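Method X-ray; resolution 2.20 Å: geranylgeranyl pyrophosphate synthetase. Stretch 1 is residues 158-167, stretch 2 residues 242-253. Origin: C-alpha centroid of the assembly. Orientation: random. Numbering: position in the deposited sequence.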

# COMPACT_ATOMS: atom_id res chain seq x y z
N GLU A 158 3.48 -4.65 -17.99
CA GLU A 158 3.90 -5.69 -18.93
C GLU A 158 3.90 -5.19 -20.38
O GLU A 158 4.73 -5.61 -21.17
CB GLU A 158 2.99 -6.93 -18.81
CG GLU A 158 3.20 -7.72 -17.51
CD GLU A 158 4.42 -8.64 -17.54
OE1 GLU A 158 4.28 -9.80 -17.97
OE2 GLU A 158 5.52 -8.19 -17.14
N PHE A 159 2.97 -4.30 -20.71
CA PHE A 159 2.89 -3.75 -22.06
C PHE A 159 4.24 -3.20 -22.53
O PHE A 159 4.60 -3.25 -23.69
CB PHE A 159 1.86 -2.61 -22.06
CG PHE A 159 0.46 -3.15 -22.05
CD1 PHE A 159 0.21 -4.47 -22.40
CD2 PHE A 159 -0.59 -2.30 -21.76
CE1 PHE A 159 -1.09 -4.94 -22.44
CE2 PHE A 159 -1.90 -2.77 -21.80
CZ PHE A 159 -2.16 -4.09 -22.14
N GLU A 160 4.99 -2.63 -21.56
CA GLU A 160 6.28 -2.04 -21.92
C GLU A 160 7.24 -3.07 -22.52
O GLU A 160 8.18 -2.75 -23.22
CB GLU A 160 6.90 -1.43 -20.66
CG GLU A 160 8.06 -0.49 -20.97
CD GLU A 160 8.79 -0.13 -19.69
OE1 GLU A 160 8.15 0.31 -18.74
OE2 GLU A 160 10.01 -0.28 -19.65
N LYS A 161 6.99 -4.34 -22.17
CA LYS A 161 7.83 -5.45 -22.61
C LYS A 161 7.61 -5.77 -24.09
O LYS A 161 8.03 -6.80 -24.60
CB LYS A 161 7.50 -6.67 -21.75
CG LYS A 161 8.56 -6.93 -20.68
CD LYS A 161 8.00 -7.73 -19.50
CE LYS A 161 8.75 -9.05 -19.28
NZ LYS A 161 8.19 -9.75 -18.13
N LYS A 162 6.81 -4.93 -24.76
CA LYS A 162 6.36 -5.30 -26.10
C LYS A 162 5.89 -4.08 -26.90
O LYS A 162 5.45 -3.08 -26.36
CB LYS A 162 5.21 -6.30 -25.93
CG LYS A 162 4.71 -6.88 -27.26
CD LYS A 162 3.56 -7.87 -27.06
CE LYS A 162 2.77 -8.11 -28.35
NZ LYS A 162 1.35 -7.89 -28.10
N SER A 163 5.98 -4.14 -28.23
CA SER A 163 5.60 -3.01 -29.06
C SER A 163 4.11 -2.85 -29.35
O SER A 163 3.61 -1.72 -29.32
CB SER A 163 6.36 -3.06 -30.39
OG SER A 163 7.75 -2.93 -30.18
N THR A 164 3.40 -3.94 -29.61
CA THR A 164 1.97 -3.86 -29.92
C THR A 164 1.07 -4.51 -28.87
O THR A 164 1.51 -5.34 -28.09
CB THR A 164 1.63 -4.51 -31.31
OG1 THR A 164 1.80 -5.94 -31.24
CG2 THR A 164 2.55 -3.96 -32.39
N VAL A 165 -0.21 -4.11 -28.86
CA VAL A 165 -1.20 -4.64 -27.94
C VAL A 165 -2.50 -4.79 -28.71
O VAL A 165 -2.65 -4.19 -29.77
CB VAL A 165 -1.51 -3.69 -26.74
CG1 VAL A 165 -0.32 -3.61 -25.80
CG2 VAL A 165 -1.86 -2.31 -27.27
N THR A 166 -3.43 -5.57 -28.18
CA THR A 166 -4.71 -5.78 -28.84
C THR A 166 -5.78 -4.95 -28.14
O THR A 166 -5.60 -4.52 -27.01
CB THR A 166 -5.14 -7.26 -28.79
OG1 THR A 166 -5.60 -7.59 -27.47
CG2 THR A 166 -3.96 -8.16 -29.16
N ILE A 167 -6.90 -4.73 -28.82
CA ILE A 167 -7.98 -3.97 -28.24
C ILE A 167 -8.41 -4.66 -26.96
O ILE A 167 -8.73 -4.02 -25.97
CB ILE A 167 -9.20 -3.89 -29.21
CG1 ILE A 167 -8.87 -2.96 -30.39
CG2 ILE A 167 -10.43 -3.42 -28.46
CD1 ILE A 167 -9.95 -2.96 -31.47
N LYS A 242 2.46 5.51 -25.37
CA LYS A 242 1.46 5.03 -24.42
C LYS A 242 0.45 4.12 -25.12
O LYS A 242 -0.00 4.42 -26.21
CB LYS A 242 0.73 6.23 -23.81
CG LYS A 242 -0.17 5.89 -22.65
CD LYS A 242 -1.17 7.01 -22.41
CE LYS A 242 -1.98 6.77 -21.16
NZ LYS A 242 -3.08 7.77 -21.06
N LYS A 243 0.10 3.01 -24.47
CA LYS A 243 -0.87 2.07 -25.02
C LYS A 243 -2.29 2.53 -24.72
O LYS A 243 -2.77 2.42 -23.60
CB LYS A 243 -0.67 0.67 -24.44
CG LYS A 243 0.27 -0.22 -25.23
CD LYS A 243 1.71 0.22 -25.09
CE LYS A 243 2.62 -0.67 -25.91
NZ LYS A 243 4.04 -0.35 -25.67
N THR A 244 -2.95 3.07 -25.74
CA THR A 244 -4.32 3.54 -25.60
C THR A 244 -5.21 2.69 -26.50
O THR A 244 -4.71 1.83 -27.23
CB THR A 244 -4.44 5.00 -26.05
OG1 THR A 244 -4.41 5.06 -27.48
CG2 THR A 244 -3.27 5.82 -25.49
N LEU A 245 -6.52 2.92 -26.46
CA LEU A 245 -7.44 2.16 -27.31
C LEU A 245 -7.24 2.54 -28.77
O LEU A 245 -7.49 1.73 -29.66
CB LEU A 245 -8.89 2.44 -26.91
CG LEU A 245 -9.95 1.83 -27.83
CD1 LEU A 245 -9.67 0.35 -28.05
CD2 LEU A 245 -11.32 2.05 -27.22
N ILE A 246 -6.79 3.77 -29.00
CA ILE A 246 -6.54 4.27 -30.34
C ILE A 246 -5.39 3.51 -30.99
O ILE A 246 -5.46 3.09 -32.14
CB ILE A 246 -6.20 5.77 -30.30
CG1 ILE A 246 -7.34 6.54 -29.63
CG2 ILE A 246 -5.96 6.30 -31.72
CD1 ILE A 246 -6.98 7.94 -29.20
N VAL A 247 -4.31 3.33 -30.23
CA VAL A 247 -3.14 2.63 -30.72
C VAL A 247 -3.44 1.13 -30.89
O VAL A 247 -2.92 0.49 -31.80
CB VAL A 247 -1.97 2.83 -29.73
CG1 VAL A 247 -0.83 1.92 -30.07
CG2 VAL A 247 -1.50 4.26 -29.79
N ALA A 248 -4.29 0.58 -30.01
CA ALA A 248 -4.64 -0.83 -30.12
C ALA A 248 -5.45 -1.05 -31.40
O ALA A 248 -5.24 -2.03 -32.12
CB ALA A 248 -5.45 -1.28 -28.91
N HIS A 249 -6.39 -0.15 -31.69
CA HIS A 249 -7.20 -0.28 -32.89
C HIS A 249 -6.30 -0.19 -34.12
O HIS A 249 -6.48 -0.93 -35.08
CB HIS A 249 -8.25 0.83 -32.97
CG HIS A 249 -9.05 0.81 -34.23
ND1 HIS A 249 -8.64 1.44 -35.39
CD2 HIS A 249 -10.26 0.27 -34.51
CE1 HIS A 249 -9.56 1.30 -36.32
NE2 HIS A 249 -10.56 0.59 -35.81
N PHE A 250 -5.34 0.73 -34.09
CA PHE A 250 -4.45 0.90 -35.24
C PHE A 250 -3.61 -0.36 -35.52
O PHE A 250 -3.47 -0.81 -36.65
CB PHE A 250 -3.53 2.09 -34.97
CG PHE A 250 -2.41 2.08 -35.97
CD1 PHE A 250 -1.17 1.57 -35.61
CD2 PHE A 250 -2.61 2.62 -37.23
CE1 PHE A 250 -0.12 1.60 -36.52
CE2 PHE A 250 -1.55 2.65 -38.14
CZ PHE A 250 -0.31 2.14 -37.78
N PHE A 251 -3.00 -0.90 -34.45
CA PHE A 251 -2.20 -2.11 -34.61
C PHE A 251 -3.05 -3.29 -35.10
O PHE A 251 -2.58 -4.19 -35.79
CB PHE A 251 -1.57 -2.46 -33.26
CG PHE A 251 -0.37 -1.60 -33.01
CD1 PHE A 251 0.39 -1.15 -34.09
CD2 PHE A 251 -0.01 -1.26 -31.72
CE1 PHE A 251 1.51 -0.36 -33.86
CE2 PHE A 251 1.11 -0.47 -31.50
CZ PHE A 251 1.88 -0.02 -32.57
N GLU A 252 -4.34 -3.28 -34.71
CA GLU A 252 -5.21 -4.37 -35.15
C GLU A 252 -5.60 -4.25 -36.63
O GLU A 252 -5.90 -5.23 -37.30
CB GLU A 252 -6.47 -4.39 -34.28
CG GLU A 252 -7.01 -5.82 -34.10
CD GLU A 252 -7.78 -5.92 -32.80
OE1 GLU A 252 -7.16 -5.88 -31.75
OE2 GLU A 252 -9.00 -6.12 -32.87
N ASN A 253 -5.60 -3.01 -37.14
CA ASN A 253 -6.17 -2.82 -38.47
C ASN A 253 -5.15 -2.43 -39.55
O ASN A 253 -5.41 -2.53 -40.75
CB ASN A 253 -7.26 -1.75 -38.36
CG ASN A 253 -8.56 -2.39 -37.94
OD1 ASN A 253 -9.26 -3.02 -38.73
ND2 ASN A 253 -8.93 -2.13 -36.68

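A helix, Leu-245 to Asn-253, packs against a segment that begins as the tail of a helix, passes through a type I turn from Phe-159 to Lys-162, runs extended from Thr-164 to Thr-166 and enters a new helix at Ile-167. The backbones come close, with Ile-167 CA 5.0 Å from Ala-248 CA, and the contact buries 612 Å² in all.

Lys-243 precedes the helix and points toward the other segment. Its long aliphatic chain can serve two environments: CG lies 3.5 Å from Val-165 CG1, while the ammonium reaches the turn, where NZ donates a hydrogen bond to Lys-162 O at 3.1 Å. Its CB also approaches the ring of Phe-159, 4.0 Å from CD2. Thr-244 turns away and caps the helix instead: its OG1 accepts from Val-247 N at 3.3 Å and, weakly, from Ile-246 N at 3.1 Å, satisfying amides that have no preceding helical turn to bond.

Leu-245 begins the helical surface into which Ile-167 fits as a knob, among Leu-245, Ala-248, His-249 and Glu-252. Leu-245 CD1 meets Ile-167 CG2 at 3.9 Å, an apolar contact of branched side chains. Ala-248 faces the segment with a lone methyl, and this small side chain accompanies the close backbone approach; its CB lies 4.1 Å from both Val-165 CG2 and Ile-167 CG1. His-249 points its CB away, yet its backbone N lies 4.0 Å from Ile-167 CG1.

One turn beyond Ala-248, Phe-251 offers a flat aromatic face to Thr-164. Thr-164 CG2 sits 3.6 Å from the centroid of the Phe-251 ring, only 6° off the normal, a CH-pi contact that suits a polarizable ring. Glu-252 then supplies a carboxylate: Ile-167 N donates to Glu-252 OE1 at 3.2 Å with an N-H...O angle of 179°, so an amide in the first turn of the new helix finds an acceptor across the interface.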